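Local structure of variant surface glycoprotein MITat 1.13 (Trypanosoma brucei, 6Z8H) at residues A[350-355]-A[371-376]; A[72-77]-A[377-382]; A[66-71]-A[360-365]. The protein probably forms part of the dense coat on the parasite surface, through which the trypanosome evades host immunity by expressing antigenically distinct variants. All coordinates share one frame; numbering follows the deposited sequence.

Contact 1 of 3, residues A[350-355]-A[371-376]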
loop_
_atom_site.group_PDB
_atom_site.type_symbol
_atom_site.label_atom_id
_atom_site.label_comp_id
_atom_site.label_asym_id
_atom_site.label_seq_id
_atom_site.Cartn_x
_atom_site.Cartn_y
_atom_site.Cartn_z
ATOM N N PRO A 350 24.857 5.248 31.956
ATOM C CA PRO A 350 26.173 5.556 31.371
ATOM C C PRO A 350 26.058 6.078 29.946
ATOM O O PRO A 350 25.193 5.656 29.178
ATOM C CB PRO A 350 26.911 4.211 31.396
ATOM C CG PRO A 350 26.134 3.337 32.271
ATOM C CD PRO A 350 24.709 3.828 32.298
ATOM N N LYS A 351 27.003 6.955 29.583
ATOM C CA LYS A 351 27.125 7.541 28.250
ATOM C C LYS A 351 28.580 7.475 27.793
ATOM O O LYS A 351 29.487 7.848 28.547
ATOM C CB LYS A 351 26.690 9.012 28.292
ATOM C CG LYS A 351 26.787 9.733 26.961
ATOM C CD LYS A 351 26.375 11.201 27.056
ATOM C CE LYS A 351 27.494 12.092 27.568
ATOM N NZ LYS A 351 27.176 13.539 27.340
ATOM N N ALA A 352 28.799 7.030 26.556
ATOM C CA ALA A 352 30.142 7.015 25.991
ATOM C C ALA A 352 30.661 8.438 25.793
ATOM O O ALA A 352 29.904 9.373 25.527
ATOM C CB ALA A 352 30.126 6.278 24.647
ATOM N N ASP A 353 31.971 8.592 25.926
ATOM C CA ASP A 353 32.659 9.866 25.737
ATOM C C ASP A 353 34.166 9.625 25.701
ATOM O O ASP A 353 34.683 8.855 26.516
ATOM C CB ASP A 353 32.304 10.826 26.872
ATOM C CG ASP A 353 32.686 12.267 26.565
ATOM O OD1 ASP A 353 31.835 13.018 26.028
ATOM O OD2 ASP A 353 33.843 12.635 26.857
ATOM N N PRO A 354 34.905 10.260 24.798
ATOM C CA PRO A 354 36.329 9.921 24.638
ATOM C C PRO A 354 37.155 10.266 25.870
ATOM O O PRO A 354 38.070 9.514 26.220
ATOM C CB PRO A 354 36.760 10.737 23.409
ATOM C CG PRO A 354 35.493 11.020 22.661
ATOM C CD PRO A 354 34.408 11.115 23.706
ATOM N N PRO A 355 36.892 11.397 26.557
ATOM C CA PRO A 355 37.563 11.627 27.852
ATOM C C PRO A 355 37.305 10.607 28.956
ATOM O O PRO A 355 37.980 10.678 29.999
ATOM C CB PRO A 355 37.035 13.005 28.289
ATOM C CG PRO A 355 36.826 13.728 27.020
ATOM C CD PRO A 355 36.494 12.678 25.943
ATOM N N TRP A 371 20.609 3.513 24.664
ATOM C CA TRP A 371 20.088 2.653 25.723
ATOM C C TRP A 371 20.765 1.285 25.710
ATOM O O TRP A 371 21.128 0.752 26.765
ATOM C CB TRP A 371 18.581 2.504 25.558
ATOM C CG TRP A 371 17.866 3.814 25.663
ATOM C CD1 TRP A 371 18.274 4.915 26.360
ATOM C CD2 TRP A 371 16.616 4.166 25.058
ATOM N NE1 TRP A 371 17.348 5.927 26.238
ATOM C CE2 TRP A 371 16.323 5.493 25.439
ATOM C CE3 TRP A 371 15.726 3.495 24.218
ATOM C CZ2 TRP A 371 15.176 6.159 25.014
ATOM C CZ3 TRP A 371 14.590 4.159 23.789
ATOM C CH2 TRP A 371 14.320 5.481 24.193
ATOM N N GLY A 372 20.940 0.701 24.524
ATOM C CA GLY A 372 21.679 -0.545 24.421
ATOM C C GLY A 372 23.103 -0.435 24.926
ATOM O O GLY A 372 23.588 -1.332 25.626
ATOM N N ASP A 373 23.811 0.629 24.516
ATOM C CA ASP A 373 25.161 0.871 25.016
ATOM C C ASP A 373 25.147 0.969 26.536
ATOM O O ASP A 373 26.018 0.414 27.220
ATOM C CB ASP A 373 25.696 2.174 24.415
ATOM C CG ASP A 373 27.179 2.335 24.560
ATOM O OD1 ASP A 373 27.859 1.366 24.929
ATOM O OD2 ASP A 373 27.690 3.432 24.254
ATOM N N ALA A 374 24.160 1.680 27.086
ATOM C CA ALA A 374 24.072 1.806 28.531
ATOM C C ALA A 374 23.903 0.444 29.190
ATOM O O ALA A 374 24.506 0.169 30.236
ATOM C CB ALA A 374 22.926 2.736 28.914
ATOM N N ILE A 375 23.054 -0.410 28.619
ATOM C CA ILE A 375 22.832 -1.730 29.203
ATOM C C ILE A 375 24.142 -2.516 29.233
ATOM O O ILE A 375 24.493 -3.147 30.234
ATOM C CB ILE A 375 21.726 -2.469 28.423
ATOM C CG1 ILE A 375 20.368 -1.789 28.635
ATOM C CG2 ILE A 375 21.672 -3.933 28.813
ATOM C CD1 ILE A 375 19.223 -2.407 27.869
ATOM N N ALA A 376 24.871 -2.525 28.120
ATOM C CA ALA A 376 26.142 -3.232 28.112
ATOM C C ALA A 376 27.084 -2.678 29.173
ATOM O O ALA A 376 27.773 -3.438 29.865
ATOM C CB ALA A 376 26.756 -3.133 26.713
HETATM O O HOH W 1 26.538 5.923 24.889
#

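Contact 2 of 3, residues A[72-77]-A[377-382]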
loop_
_atom_site.group_PDB
_atom_site.type_symbol
_atom_site.label_atom_id
_atom_site.label_comp_id
_atom_site.label_asym_id
_atom_site.label_seq_id
_atom_site.Cartn_x
_atom_site.Cartn_y
_atom_site.Cartn_z
ATOM N N ALA A 72 15.921 1.312 32.370
ATOM C CA ALA A 72 15.719 1.892 33.692
ATOM C C ALA A 72 15.731 0.828 34.783
ATOM O O ALA A 72 16.242 1.068 35.878
ATOM C CB ALA A 72 14.392 2.665 33.693
ATOM N N ALA A 73 15.104 -0.325 34.531
ATOM C CA ALA A 73 15.089 -1.382 35.521
ATOM C C ALA A 73 16.493 -1.812 35.873
ATOM O O ALA A 73 16.750 -2.163 37.020
ATOM C CB ALA A 73 14.305 -2.573 34.992
ATOM N N LEU A 74 17.430 -1.759 34.941
ATOM C CA LEU A 74 18.802 -2.167 35.244
ATOM C C LEU A 74 19.552 -1.078 35.989
ATOM O O LEU A 74 20.325 -1.376 36.910
ATOM C CB LEU A 74 19.537 -2.439 33.933
ATOM C CG LEU A 74 20.531 -3.575 33.893
ATOM C CD1 LEU A 74 19.709 -4.880 33.878
ATOM C CD2 LEU A 74 21.419 -3.451 32.681
ATOM N N ALA A 75 19.315 0.178 35.619
ATOM C CA ALA A 75 20.101 1.291 36.137
ATOM C C ALA A 75 19.581 1.895 37.434
ATOM O O ALA A 75 20.375 2.468 38.177
ATOM C CB ALA A 75 20.148 2.407 35.094
ATOM N N ALA A 76 18.274 1.859 37.694
ATOM C CA ALA A 76 17.708 2.606 38.812
ATOM C C ALA A 76 18.068 1.994 40.165
ATOM O O ALA A 76 18.465 0.828 40.275
ATOM C CB ALA A 76 16.189 2.656 38.679
ATOM N N VAL A 77 17.907 2.812 41.205
ATOM C CA VAL A 77 18.119 2.379 42.584
ATOM C C VAL A 77 16.975 1.454 42.992
ATOM O O VAL A 77 15.867 1.529 42.433
ATOM C CB VAL A 77 18.253 3.564 43.561
ATOM C CG1 VAL A 77 19.393 4.489 43.183
ATOM C CG2 VAL A 77 16.941 4.330 43.673
ATOM N N ARG A 377 27.141 -1.352 29.301
ATOM C CA ARG A 377 28.076 -0.723 30.231
ATOM C C ARG A 377 27.676 -0.998 31.674
ATOM O O ARG A 377 28.539 -1.247 32.530
ATOM C CB ARG A 377 28.156 0.777 29.937
ATOM C CG ARG A 377 28.822 1.100 28.597
ATOM C CD ARG A 377 28.647 2.569 28.142
ATOM N NE ARG A 377 29.487 2.831 26.979
ATOM C CZ ARG A 377 30.700 3.384 27.032
ATOM N NH1 ARG A 377 31.214 3.802 28.176
ATOM N NH2 ARG A 377 31.409 3.540 25.938
ATOM N N LEU A 378 26.365 -1.003 31.944
ATOM C CA LEU A 378 25.880 -1.304 33.288
ATOM C C LEU A 378 26.175 -2.753 33.668
ATOM O O LEU A 378 26.515 -3.042 34.825
ATOM C CB LEU A 378 24.373 -1.039 33.384
ATOM C CG LEU A 378 23.977 0.433 33.370
ATOM C CD1 LEU A 378 22.548 0.601 32.891
ATOM C CD2 LEU A 378 24.171 1.052 34.740
ATOM N N LEU A 379 26.014 -3.687 32.727
ATOM C CA LEU A 379 26.309 -5.078 33.046
ATOM C C LEU A 379 27.811 -5.289 33.203
ATOM O O LEU A 379 28.257 -6.067 34.061
ATOM C CB LEU A 379 25.715 -5.996 31.982
ATOM C CG LEU A 379 24.187 -6.024 31.860
ATOM C CD1 LEU A 379 23.778 -6.771 30.635
ATOM C CD2 LEU A 379 23.577 -6.652 33.091
ATOM N N LEU A 380 28.618 -4.599 32.392
ATOM C CA LEU A 380 30.063 -4.725 32.530
ATOM C C LEU A 380 30.498 -4.205 33.890
ATOM O O LEU A 380 31.355 -4.798 34.556
ATOM C CB LEU A 380 30.764 -3.967 31.401
ATOM C CG LEU A 380 32.296 -4.002 31.387
ATOM C CD1 LEU A 380 32.768 -5.439 31.325
ATOM C CD2 LEU A 380 32.841 -3.178 30.256
ATOM N N GLN A 381 29.911 -3.093 34.319
ATOM C CA GLN A 381 30.204 -2.565 35.644
ATOM C C GLN A 381 29.981 -3.622 36.716
ATOM O O GLN A 381 30.785 -3.767 37.644
ATOM C CB GLN A 381 29.314 -1.357 35.914
ATOM C CG GLN A 381 29.470 -0.795 37.319
ATOM C CD GLN A 381 30.496 0.322 37.372
ATOM O OE1 GLN A 381 31.687 0.110 37.104
ATOM N NE2 GLN A 381 30.034 1.532 37.700
ATOM N N GLU A 382 28.862 -4.339 36.636
ATOM C CA GLU A 382 28.572 -5.328 37.668
ATOM C C GLU A 382 29.551 -6.495 37.597
ATOM O O GLU A 382 29.918 -7.060 38.630
ATOM C CB GLU A 382 27.117 -5.795 37.562
ATOM C CG GLU A 382 26.518 -6.216 38.898
ATOM C CD GLU A 382 26.503 -5.089 39.938
ATOM O OE1 GLU A 382 26.714 -3.916 39.545
ATOM O OE2 GLU A 382 26.285 -5.375 41.140
#

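Contact 3 of 3, residues A[66-71]-A[360-365]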
loop_
_atom_site.group_PDB
_atom_site.type_symbol
_atom_site.label_atom_id
_atom_site.label_comp_id
_atom_site.label_asym_id
_atom_site.label_seq_id
_atom_site.Cartn_x
_atom_site.Cartn_y
_atom_site.Cartn_z
ATOM N N TYR A 66 9.221 -0.088 26.004
ATOM C CA TYR A 66 9.779 -1.308 26.574
ATOM C C TYR A 66 11.279 -1.184 26.730
ATOM O O TYR A 66 11.837 -1.626 27.730
ATOM C CB TYR A 66 9.434 -2.507 25.689
ATOM C CG TYR A 66 9.923 -3.809 26.243
ATOM C CD1 TYR A 66 9.373 -4.353 27.386
ATOM C CD2 TYR A 66 10.960 -4.480 25.640
ATOM C CE1 TYR A 66 9.843 -5.542 27.913
ATOM C CE2 TYR A 66 11.424 -5.679 26.130
ATOM C CZ TYR A 66 10.874 -6.199 27.286
ATOM O OH TYR A 66 11.366 -7.389 27.762
ATOM N N SER A 67 11.956 -0.623 25.739
ATOM C CA SER A 67 13.390 -0.424 25.888
ATOM C C SER A 67 13.715 0.490 27.054
ATOM O O SER A 67 14.680 0.244 27.782
ATOM C CB SER A 67 13.975 0.104 24.588
ATOM O OG SER A 67 13.984 -0.946 23.654
ATOM N N LYS A 68 12.883 1.518 27.238
ATOM C CA LYS A 68 13.014 2.512 28.333
ATOM C C LYS A 68 12.865 1.790 29.678
ATOM O O LYS A 68 13.607 2.142 30.615
ATOM C CB LYS A 68 11.963 3.617 28.179
ATOM C CG LYS A 68 12.406 4.820 27.357
ATOM C CD LYS A 68 11.732 6.115 27.760
ATOM C CE LYS A 68 11.061 6.819 26.600
ATOM N NZ LYS A 68 10.333 8.032 27.042
ATOM N N LEU A 69 11.947 0.820 29.763
ATOM C CA LEU A 69 11.684 0.070 30.994
ATOM C C LEU A 69 12.856 -0.852 31.313
ATOM O O LEU A 69 13.287 -0.943 32.463
ATOM C CB LEU A 69 10.403 -0.753 30.882
ATOM C CG LEU A 69 9.068 -0.006 30.933
ATOM C CD1 LEU A 69 7.932 -0.953 30.638
ATOM C CD2 LEU A 69 8.921 0.598 32.318
ATOM N N VAL A 70 13.363 -1.585 30.317
ATOM C CA VAL A 70 14.467 -2.506 30.586
ATOM C C VAL A 70 15.689 -1.734 31.051
ATOM O O VAL A 70 16.354 -2.105 32.033
ATOM C CB VAL A 70 14.768 -3.376 29.355
ATOM C CG1 VAL A 70 16.024 -4.196 29.573
ATOM C CG2 VAL A 70 13.595 -4.262 29.038
ATOM N N THR A 71 16.017 -0.658 30.338
ATOM C CA THR A 71 17.195 0.127 30.673
ATOM C C THR A 71 17.070 0.727 32.062
ATOM O O THR A 71 17.990 0.640 32.876
ATOM C CB THR A 71 17.391 1.224 29.629
ATOM O OG1 THR A 71 17.440 0.662 28.298
ATOM C CG2 THR A 71 18.647 2.021 29.891
ATOM N N ASP A 360 24.090 10.494 31.931
ATOM C CA ASP A 360 22.972 11.397 31.694
ATOM C C ASP A 360 21.684 10.588 31.817
ATOM O O ASP A 360 21.703 9.385 32.089
ATOM C CB ASP A 360 23.107 12.085 30.333
ATOM C CG ASP A 360 22.519 13.493 30.326
ATOM O OD1 ASP A 360 21.623 13.786 31.153
ATOM O OD2 ASP A 360 22.957 14.311 29.494
ATOM N N THR A 361 20.554 11.252 31.614
ATOM C CA THR A 361 19.280 10.588 31.832
ATOM C C THR A 361 18.846 9.846 30.577
ATOM O O THR A 361 19.274 10.155 29.465
ATOM C CB THR A 361 18.198 11.594 32.217
ATOM O OG1 THR A 361 17.821 12.349 31.055
ATOM C CG2 THR A 361 18.695 12.529 33.305
ATOM N N ILE A 362 17.977 8.852 30.781
ATOM C CA ILE A 362 17.357 8.127 29.674
ATOM C C ILE A 362 16.706 9.099 28.703
ATOM O O ILE A 362 16.830 8.957 27.480
ATOM C CB ILE A 362 16.346 7.099 30.224
ATOM C CG1 ILE A 362 17.098 5.894 30.821
ATOM C CG2 ILE A 362 15.361 6.680 29.143
ATOM C CD1 ILE A 362 16.192 4.876 31.456
ATOM N N ASP A 363 15.993 10.096 29.230
ATOM C CA ASP A 363 15.268 11.009 28.354
ATOM C C ASP A 363 16.201 11.917 27.561
ATOM O O ASP A 363 15.846 12.339 26.457
ATOM C CB ASP A 363 14.267 11.828 29.163
ATOM C CG ASP A 363 12.951 11.090 29.377
ATOM O OD1 ASP A 363 12.790 9.972 28.832
ATOM O OD2 ASP A 363 12.080 11.622 30.085
ATOM N N LYS A 364 17.398 12.214 28.074
ATOM C CA LYS A 364 18.355 12.992 27.290
ATOM C C LYS A 364 19.067 12.114 26.263
ATOM O O LYS A 364 19.265 12.523 25.112
ATOM C CB LYS A 364 19.350 13.691 28.220
ATOM C CG LYS A 364 18.725 14.800 29.061
ATOM C CD LYS A 364 19.201 16.183 28.630
ATOM C CE LYS A 364 18.193 17.266 28.986
ATOM N NZ LYS A 364 17.963 18.190 27.834
ATOM N N LEU A 365 19.420 10.893 26.651
ATOM C CA LEU A 365 20.024 9.907 25.751
ATOM C C LEU A 365 18.917 9.083 25.095
ATOM O O LEU A 365 18.837 7.860 25.210
ATOM C CB LEU A 365 20.980 9.021 26.540
ATOM C CG LEU A 365 22.033 9.780 27.334
ATOM C CD1 LEU A 365 22.863 8.842 28.191
ATOM C CD2 LEU A 365 22.910 10.611 26.424
#

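Contact 1 of 3, residues A[350-355]-A[371-376]
Pro350, near the end of strand 348-351, and Ala352, just after it, approach the helix at Ala374 and Asp373. The methyl CB of Ala374 lies 3.7 Å from Pro350 O and 4.0 Å from Pro350 CD, so it meets both the carbonyl and the ring carbon next to the proline nitrogen. On the same ring, Pro350 CG stands 4.1 Å from Ala374 O.

The polar half depends on one torsion: Asp373 has CG anti to its own N (chi1 -165°), which carries the carboxylate out toward the hairpin. Its OD2 lies 3.8 Å from Ala352 CB, a plain van der Waals neighbour. A water bridges the loop backbone and the aspartate carboxylate, accepting from Ala352 N at 3.0 Å and donating to Asp373 OD2 at 2.8 Å. The other oxygen, Asp373 OD1, forms a salt bridge with Arg377 NE one helical turn on, while Lys295 of the second subunit makes a long, weak ion pair with OD2.

Arg377 and Leu378 also pack on Pro350. Between 350-355 and 371-376 themselves there is no direct hydrogen bond: the contact consists of a small apolar patch and one bridging water, which satisfies Ala352 N through an aspartate that the salt bridge to Arg377 may help to orient.

Contact 2 of 3, residues A[72-77]-A[377-382]
No flat group takes part where Leu74 and Ala75 meet Leu378 and Leu379, so there are no ring faces or edges to assign: the interface is aliphatic throughout and contains no hydrogen bond. One branch of Leu74 does most of the work. Its CD2 lies 3.9 Å from Leu378 CB and also 3.9 Å from Leu379 CG, with Leu379 CD2 equally near, so a single methyl is set against two consecutive residues of the facing helix. Leu74 has a chi1 of -143°, well off a staggered value, with CD2 directed at the 378-379 pair. Leu74 and Leu378 run past each other in opposite senses, whereas Leu74 and Leu379 cross at roughly a right angle. Beside them, Leu378 CD1 rests on the methyl of Ala75, 3.7 Å from Ala75 CB.

These residues join the end of helix 34-75 to helix 368-383. Helices 34-75 and 78-129 form the long antiparallel hairpin characteristic of A-type VSG N-terminal domains; Ala76 leaves helical geometry and Val77 takes the N-cap position of the second arm, which places the contact right at the turn. The nearest CA atoms, those of Ala75 and Leu378, are 6.9 Å apart, and at that spacing the alanine methyl and a leucine branch meet. Beyond the pair lies the dimer interface, where Leu74 packs on Leu379 of the second subunit and Leu379 on Ala73 of that subunit.

Contact 3 of 3, residues A[66-71]-A[360-365]
Lys68 reaches Ile362 and Asp363 through a chain that departs from the extended form: chi1 is -91° and the bend at chi3 (-126°) turns its end toward the loop. The aliphatic part of Lys68 is thereby laid against Ile362, with Lys68 CG and CD each 3.9 Å from Ile362 CG2, the two side chains crossing at a slant. The other branch of Ile362 runs on to the helix backbone. With CG1 anti to the carbonyl carbon and chi2 fully extended, Ile362 CD1 comes to 3.9 Å from Lys68 O and 4.1 Å from Thr71 CG2, so this methyl touches the helix backbone as well as a side chain.

The charged end is less tightly made. Lys68 NZ and Asp363 OD1 are 3.6 Å apart, a long salt bridge without a hydrogen bond, and Asp363 OD1, buried here, has no hydrogen-bonding partner in the model; the lysine is probably close enough to offset part of its charge. Lys68 NZ also has a weak, long ion pair with Glu64.

Each side also carries its own side-chain bonds. Thr71 OG1 donates to Ser67 O at 2.8 Å, tilted 33° from the carbonyl plane; Thr71 N reaches the same oxygen from the other face. On the 360-365 side, Lys364 N donates to Thr361 OG1 at 3.0 Å, an ST motif at the start of the turn.

Helix 78-129 backs helix 34-75 at Leu69, while Trp341 of helix 336-345 touches Lys68. Ile349 of strand 348-351 packs on Thr71 and Ile362, and Trp371 of helix 368-383 lies against Thr71.

Helix 34-75 supplies the first partner of two contacts in succession, 66-71 for contact 3 and then 72-77 for contact 2. The chain then runs through helix 78-129 and the rest of the domain before returning: contact 3 closes a loop of 288 residues at 360-365, and contact 2 one of 299 at 377-382, so these two cross. Contact 1 is local, closing 15 residues between 350-355 and 371-376; it lies wholly within contact 2's loop but crosses contact 3. Together they tie the end of the first long helix, the hairpin of strands 348-351 and 358-361, and helix 368-383 into one cluster beside the second subunit, the centres of the three contacts lying about 11 to 12 Å from one another.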